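Local coordinates for protein thioredoxin (Bacillus cereus, PDB 3ZIT) that probably transfers electrons as a small thioredoxin-like oxidoreductase of the glutaredoxin family, at residues Ile4-Pro10 and Tyr29-Lys35; Cys12-Val18 and Thr53-Val57. The protein carries 1 engineered substitution. All coordinates share one frame. Residue numbers count along the deposited sequence, not the author numbering.

Contact 1: Ile4-Pro10 and Tyr29-Lys35; sequences IEVYAQP and YEEFDVK. Engineered in segment 4-10: Ala8 (natural residue Thr).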
loop_
_atom_site.group_PDB
_atom_site.type_symbol
_atom_site.label_atom_id
_atom_site.label_comp_id
_atom_site.label_asym_id
_atom_site.label_seq_id
_atom_site.Cartn_x
_atom_site.Cartn_y
_atom_site.Cartn_z
ATOM N N ILE B 4 -15.397 -0.629 -10.546
ATOM C CA ILE B 4 -14.046 -0.726 -10.073
ATOM C C ILE B 4 -13.562 -2.100 -10.213
ATOM O O ILE B 4 -14.124 -3.035 -9.535
ATOM C CB ILE B 4 -13.802 -0.236 -8.638
ATOM C CG1 ILE B 4 -14.511 1.078 -8.323
ATOM C CG2 ILE B 4 -12.368 -0.233 -8.258
ATOM C CD1 ILE B 4 -15.097 1.115 -6.982
ATOM N N GLU B 5 -12.570 -2.374 -11.067
ATOM C CA GLU B 5 -12.022 -3.694 -11.311
ATOM C C GLU B 5 -10.578 -3.723 -10.897
ATOM O O GLU B 5 -9.817 -2.827 -11.297
ATOM C CB GLU B 5 -12.110 -4.129 -12.766
ATOM C CG GLU B 5 -13.534 -4.195 -13.296
ATOM C CD GLU B 5 -13.560 -4.611 -14.806
ATOM O OE1 GLU B 5 -12.541 -4.527 -15.506
ATOM O OE2 GLU B 5 -14.626 -4.791 -15.363
ATOM N N VAL B 6 -10.167 -4.736 -10.180
ATOM C CA VAL B 6 -8.770 -4.953 -9.790
ATOM C C VAL B 6 -8.270 -6.217 -10.428
ATOM O O VAL B 6 -8.826 -7.285 -10.187
ATOM C CB VAL B 6 -8.648 -5.015 -8.267
ATOM C CG1 VAL B 6 -7.212 -5.309 -7.870
ATOM C CG2 VAL B 6 -9.161 -3.750 -7.643
ATOM N N TYR B 7 -7.209 -6.114 -11.216
ATOM C CA TYR B 7 -6.548 -7.255 -11.826
ATOM C C TYR B 7 -5.282 -7.574 -11.037
ATOM O O TYR B 7 -4.411 -6.698 -10.870
ATOM C CB TYR B 7 -6.216 -6.977 -13.300
ATOM C CG TYR B 7 -7.491 -6.833 -14.130
ATOM C CD1 TYR B 7 -8.205 -5.673 -14.158
ATOM C CD2 TYR B 7 -8.018 -7.948 -14.761
ATOM C CE1 TYR B 7 -9.457 -5.589 -14.751
ATOM C CE2 TYR B 7 -9.265 -7.893 -15.374
ATOM C CZ TYR B 7 -9.984 -6.751 -15.356
ATOM O OH TYR B 7 -11.242 -6.732 -15.942
ATOM N N ALA B 8 -5.200 -8.826 -10.573
ATOM C CA ALA B 8 -4.136 -9.239 -9.689
ATOM C C ALA B 8 -3.672 -10.649 -10.079
ATOM O O ALA B 8 -4.236 -11.255 -10.984
ATOM C CB ALA B 8 -4.608 -9.253 -8.225
ATOM N N GLN B 9 -2.683 -11.143 -9.393
ATOM C CA GLN B 9 -2.219 -12.527 -9.554
ATOM C C GLN B 9 -1.527 -12.904 -8.245
ATOM O O GLN B 9 -1.198 -12.025 -7.427
ATOM C CB GLN B 9 -1.417 -12.768 -10.768
ATOM C CG GLN B 9 -0.095 -12.038 -10.706
ATOM C CD GLN B 9 0.843 -12.348 -11.957
ATOM O OE1 GLN B 9 0.466 -12.703 -13.039
ATOM N NE2 GLN B 9 2.104 -12.132 -11.747
ATOM N N PRO B 10 -1.255 -14.205 -8.068
ATOM C CA PRO B 10 -0.511 -14.663 -6.877
ATOM C C PRO B 10 0.958 -14.163 -6.937
ATOM O O PRO B 10 1.504 -13.772 -8.013
ATOM C CB PRO B 10 -0.448 -16.187 -7.038
ATOM C CG PRO B 10 -1.581 -16.483 -7.922
ATOM C CD PRO B 10 -1.711 -15.345 -8.876
ATOM N N TYR B 29 -14.853 -2.730 -4.769
ATOM C CA TYR B 29 -14.218 -3.259 -5.984
ATOM C C TYR B 29 -14.547 -4.732 -6.231
ATOM O O TYR B 29 -14.967 -5.449 -5.300
ATOM C CB TYR B 29 -12.677 -3.106 -5.934
ATOM C CG TYR B 29 -12.004 -3.854 -4.878
ATOM C CD1 TYR B 29 -11.816 -3.318 -3.636
ATOM C CD2 TYR B 29 -11.508 -5.154 -5.091
ATOM C CE1 TYR B 29 -11.148 -4.045 -2.601
ATOM C CE2 TYR B 29 -10.837 -5.871 -4.122
ATOM C CZ TYR B 29 -10.666 -5.312 -2.863
ATOM O OH TYR B 29 -9.986 -6.024 -1.886
ATOM N N GLU B 30 -14.353 -5.182 -7.459
ATOM C CA GLU B 30 -14.350 -6.609 -7.864
ATOM C C GLU B 30 -12.968 -6.945 -8.319
ATOM O O GLU B 30 -12.344 -6.156 -9.047
ATOM C CB GLU B 30 -15.358 -6.853 -8.963
ATOM C CG GLU B 30 -16.783 -6.534 -8.530
ATOM C CD GLU B 30 -17.802 -7.230 -9.389
ATOM O OE1 GLU B 30 -17.453 -8.194 -10.160
ATOM O OE2 GLU B 30 -18.981 -6.885 -9.226
ATOM N N GLU B 31 -12.463 -8.109 -7.950
ATOM C CA GLU B 31 -11.149 -8.506 -8.327
ATOM C C GLU B 31 -11.131 -9.668 -9.254
ATOM O O GLU B 31 -12.099 -10.507 -9.309
ATOM C CB GLU B 31 -10.241 -8.813 -7.171
ATOM C CG GLU B 31 -10.597 -10.106 -6.468
ATOM C CD GLU B 31 -9.797 -10.148 -5.271
ATOM O OE1 GLU B 31 -8.562 -10.485 -5.359
ATOM O OE2 GLU B 31 -10.164 -9.576 -4.275
ATOM N N PHE B 32 -10.037 -9.861 -10.010
ATOM C CA PHE B 32 -9.821 -10.926 -10.911
ATOM C C PHE B 32 -8.391 -11.390 -10.788
ATOM O O PHE B 32 -7.499 -10.570 -10.622
ATOM C CB PHE B 32 -10.055 -10.548 -12.353
ATOM C CG PHE B 32 -11.400 -9.981 -12.562
ATOM C CD1 PHE B 32 -12.488 -10.835 -12.767
ATOM C CD2 PHE B 32 -11.654 -8.632 -12.450
ATOM C CE1 PHE B 32 -13.767 -10.293 -12.907
ATOM C CE2 PHE B 32 -12.918 -8.072 -12.594
ATOM C CZ PHE B 32 -13.996 -8.938 -12.782
ATOM N N ASP B 33 -8.168 -12.710 -10.890
ATOM C CA ASP B 33 -6.830 -13.337 -10.867
ATOM C C ASP B 33 -6.491 -13.722 -12.270
ATOM O O ASP B 33 -7.113 -14.601 -12.823
ATOM C CB ASP B 33 -6.875 -14.499 -9.910
ATOM C CG ASP B 33 -5.527 -15.213 -9.777
ATOM O OD1 ASP B 33 -4.840 -15.367 -10.747
ATOM O OD2 ASP B 33 -5.247 -15.682 -8.619
ATOM N N VAL B 34 -5.528 -13.014 -12.871
ATOM C CA VAL B 34 -5.196 -13.224 -14.265
ATOM C C VAL B 34 -4.436 -14.491 -14.528
ATOM O O VAL B 34 -4.213 -14.832 -15.671
ATOM C CB VAL B 34 -4.548 -11.967 -14.881
ATOM C CG1 VAL B 34 -5.424 -10.777 -14.787
ATOM C CG2 VAL B 34 -3.146 -11.691 -14.311
ATOM N N LYS B 35 -3.935 -15.178 -13.488
ATOM C CA LYS B 35 -3.350 -16.503 -13.709
ATOM C C LYS B 35 -4.466 -17.531 -13.817
ATOM O O LYS B 35 -4.387 -18.455 -14.602
ATOM C CB LYS B 35 -2.387 -16.849 -12.571
ATOM C CG LYS B 35 -1.052 -16.147 -12.617
ATOM C CD LYS B 35 -0.175 -16.774 -13.682
ATOM C CE LYS B 35 1.244 -16.162 -13.562
ATOM N NZ LYS B 35 1.350 -14.883 -14.335
#

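Contact 2: Cys12-Val18 and Thr53-Val57; sequences CPPCVIV and TPTVV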
loop_
_atom_site.group_PDB
_atom_site.type_symbol
_atom_site.label_atom_id
_atom_site.label_comp_id
_atom_site.label_asym_id
_atom_site.label_seq_id
_atom_site.Cartn_x
_atom_site.Cartn_y
_atom_site.Cartn_z
ATOM N N CYS B 12 2.368 -11.470 -5.750
ATOM C CA CYS B 12 2.369 -10.156 -6.307
ATOM C C CYS B 12 2.138 -9.228 -5.121
ATOM O O CYS B 12 1.050 -8.757 -4.822
ATOM C CB CYS B 12 1.262 -10.017 -7.349
ATOM S SG CYS B 12 1.185 -8.305 -8.041
ATOM N N PRO B 13 3.214 -8.959 -4.388
ATOM C CA PRO B 13 3.053 -8.048 -3.220
ATOM C C PRO B 13 2.450 -6.671 -3.573
ATOM O O PRO B 13 1.618 -6.162 -2.814
ATOM C CB PRO B 13 4.451 -7.926 -2.617
ATOM C CG PRO B 13 5.063 -9.232 -2.927
ATOM C CD PRO B 13 4.532 -9.563 -4.359
ATOM N N PRO B 14 2.785 -6.065 -4.745
ATOM C CA PRO B 14 2.147 -4.784 -5.042
ATOM C C PRO B 14 0.635 -4.914 -5.190
ATOM O O PRO B 14 -0.117 -4.019 -4.849
ATOM C CB PRO B 14 2.835 -4.350 -6.360
ATOM C CG PRO B 14 4.202 -5.085 -6.281
ATOM C CD PRO B 14 3.880 -6.360 -5.712
ATOM N N CYS B 15 0.180 -6.077 -5.725
ATOM C CA CYS B 15 -1.257 -6.332 -5.782
ATOM C C CYS B 15 -1.899 -6.417 -4.420
ATOM O O CYS B 15 -2.980 -5.884 -4.212
ATOM C CB CYS B 15 -1.509 -7.715 -6.439
ATOM S SG CYS B 15 -0.940 -7.943 -8.165
ATOM N N VAL B 16 -1.210 -7.054 -3.507
ATOM C CA VAL B 16 -1.724 -7.163 -2.126
ATOM C C VAL B 16 -1.797 -5.782 -1.493
ATOM O O VAL B 16 -2.806 -5.498 -0.831
ATOM C CB VAL B 16 -0.799 -8.058 -1.256
ATOM C CG1 VAL B 16 -1.185 -7.961 0.228
ATOM C CG2 VAL B 16 -0.894 -9.456 -1.743
ATOM N N ILE B 17 -0.766 -4.976 -1.682
ATOM C CA ILE B 17 -0.754 -3.621 -1.159
ATOM C C ILE B 17 -1.915 -2.826 -1.717
ATOM O O ILE B 17 -2.628 -2.147 -0.990
ATOM C CB ILE B 17 0.588 -2.944 -1.346
ATOM C CG1 ILE B 17 1.662 -3.740 -0.616
ATOM C CG2 ILE B 17 0.482 -1.438 -1.040
ATOM C CD1 ILE B 17 3.035 -3.403 -1.095
ATOM N N VAL B 18 -2.147 -2.903 -3.022
ATOM C CA VAL B 18 -3.269 -2.189 -3.607
ATOM C C VAL B 18 -4.582 -2.662 -3.052
ATOM O O VAL B 18 -5.431 -1.862 -2.665
ATOM C CB VAL B 18 -3.209 -2.304 -5.163
ATOM C CG1 VAL B 18 -4.575 -1.876 -5.787
ATOM C CG2 VAL B 18 -2.109 -1.409 -5.654
ATOM N N THR B 53 0.302 -6.733 -13.380
ATOM C CA THR B 53 -0.552 -6.444 -12.234
ATOM C C THR B 53 0.258 -5.824 -11.179
ATOM O O THR B 53 1.461 -6.009 -11.077
ATOM C CB THR B 53 -1.223 -7.750 -11.762
ATOM O OG1 THR B 53 -0.193 -8.700 -11.425
ATOM C CG2 THR B 53 -2.123 -8.338 -12.834
ATOM N N PRO B 54 -0.363 -5.056 -10.268
ATOM C CA PRO B 54 -1.827 -4.717 -10.286
ATOM C C PRO B 54 -2.109 -3.745 -11.443
ATOM O O PRO B 54 -1.292 -2.924 -11.828
ATOM C CB PRO B 54 -2.020 -3.983 -8.951
ATOM C CG PRO B 54 -0.649 -3.396 -8.651
ATOM C CD PRO B 54 0.358 -4.387 -9.179
ATOM N N THR B 55 -3.368 -3.873 -11.920
ATOM C CA THR B 55 -3.962 -2.874 -12.793
ATOM C C THR B 55 -5.369 -2.653 -12.240
ATOM O O THR B 55 -6.050 -3.655 -11.934
ATOM C CB THR B 55 -3.986 -3.326 -14.248
ATOM O OG1 THR B 55 -2.615 -3.274 -14.735
ATOM C CG2 THR B 55 -4.744 -2.334 -15.122
ATOM N N VAL B 56 -5.796 -1.410 -12.098
ATOM C CA VAL B 56 -7.110 -1.109 -11.596
ATOM C C VAL B 56 -7.813 -0.306 -12.685
ATOM O O VAL B 56 -7.208 0.591 -13.279
ATOM C CB VAL B 56 -7.039 -0.328 -10.290
ATOM C CG1 VAL B 56 -8.433 -0.079 -9.710
ATOM C CG2 VAL B 56 -6.208 -1.086 -9.251
ATOM N N VAL B 57 -9.112 -0.610 -12.918
ATOM C CA VAL B 57 -9.925 0.109 -13.893
ATOM C C VAL B 57 -11.023 0.796 -13.092
ATOM O O VAL B 57 -11.773 0.143 -12.380
ATOM C CB VAL B 57 -10.451 -0.809 -14.986
ATOM C CG1 VAL B 57 -11.168 0.046 -16.012
ATOM C CG2 VAL B 57 -9.302 -1.560 -15.614
#

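Contact 1: Ile4-Pro10 and Tyr29-Lys35
Two aromatic rings on one face of this parallel strand pair run nearly parallel but are slid apart, so that they barely overlap: the Tyr7 and Phe32 planes make 21°, but their centroids are 5.2 Å apart, with Tyr7 CZ 3.8 Å from Phe32 CD2. Val34 CG1 meets the edge of the Tyr7 ring, 3.8 Å from CD2. Beneath them, the axes of strands 4-8 and 30-33 come within 4.6 Å, their directions 24° apart, and five backbone hydrogen bonds set the register: Glu30 N to Ile4 O (3.0 Å), Val6 N to Glu30 O (2.8 Å), Phe32 N to Val6 O (2.9 Å), Ala8 N to Phe32 O (2.9 Å) and Val34 N to Ala8 O (2.9 Å). The other face carries Val6 and the engineered Ala8 (naturally Thr); Val6 CG2 packs 3.7 Å from Tyr29 CD2, and helix 13-24 covers this side through Leu22. As strand 30-33 ends, Asp33 OD1 accepts from Lys35 N at 2.9 Å in an Asx turn, and Lys35 NZ reaches back to Gln9 OE1 at 2.7 Å. With helix 13-24 between them, the strands form the beta-alpha-beta unit of the thioredoxin fold. Arg43 NE is hydrogen-bonded to Tyr7 OH, and its side chain makes a cation-pi contact with Phe32. The chemistry implies a backbone-defined register, with the buried Glu5 carboxylate satisfied by Tyr7 OH (2.6 Å to OE1).

Contact 2: Cys12-Val18 and Thr53-Val57
Pro54 loses 77 Å² to this contact, more than any other residue here, and its ring packs against the Cys12–Cys15 disulfide and the helix face formed by Pro14, Cys15 and Val18. Its CD lies 3.8 Å from Pro14 CB and 3.9 Å from Cys15 SG, while its CG is 3.9 Å from Val18 CG2. The peptide before Pro54 is cis, the cis-proline that thioredoxin-fold proteins place beside their CxxC motif. Val18, next with 44 Å², continues the apolar packing along the helix: its CG1 stands 3.9 Å from Val56 CG2. Cys15 contributes 39 Å² and is joined to Cys12, the N-cap residue, by an SG–SG bond of 2.2 Å, consistent with a thioredoxin-type redox centre. Cys15 SG also sits 3.4 Å from Thr53 OG1 and 3.6 Å from Pro54 N. No hydrogen bond links the segments, so the two meet by van der Waals packing alone. Within the fold, helix 13-24 lies against the start of strand 55-58, with helix 68-75 closing over Val18 and Val56 through Leu71. Ala8 of strand 4-8 touches Cys15, and His24 of the second subunit packs on Pro13 and Pro14.

Contact 1 lies within the sheet and contact 2 between a helix and the sheet, yet they meet through neighbouring strands: Tyr7 N is 2.8 Å from Thr55 O, and Glu5 O 2.8 Å from Val57 N, both probable hydrogen bonds of the antiparallel pairing. Both are partly buried, with centres about 8 Å apart. Contact 1 buries 669 Å² but includes exposed residues, Glu31 on the outer strand and Pro10 and Lys35 beyond the strand ends; contact 2 buries 246 Å², and none of its touching residues is exposed. Backbone bonding dominates the former, apolar and sulfur packing the latter. The helix connecting the strands of contact 1 begins at the disulfide of contact 2, the probable redox site.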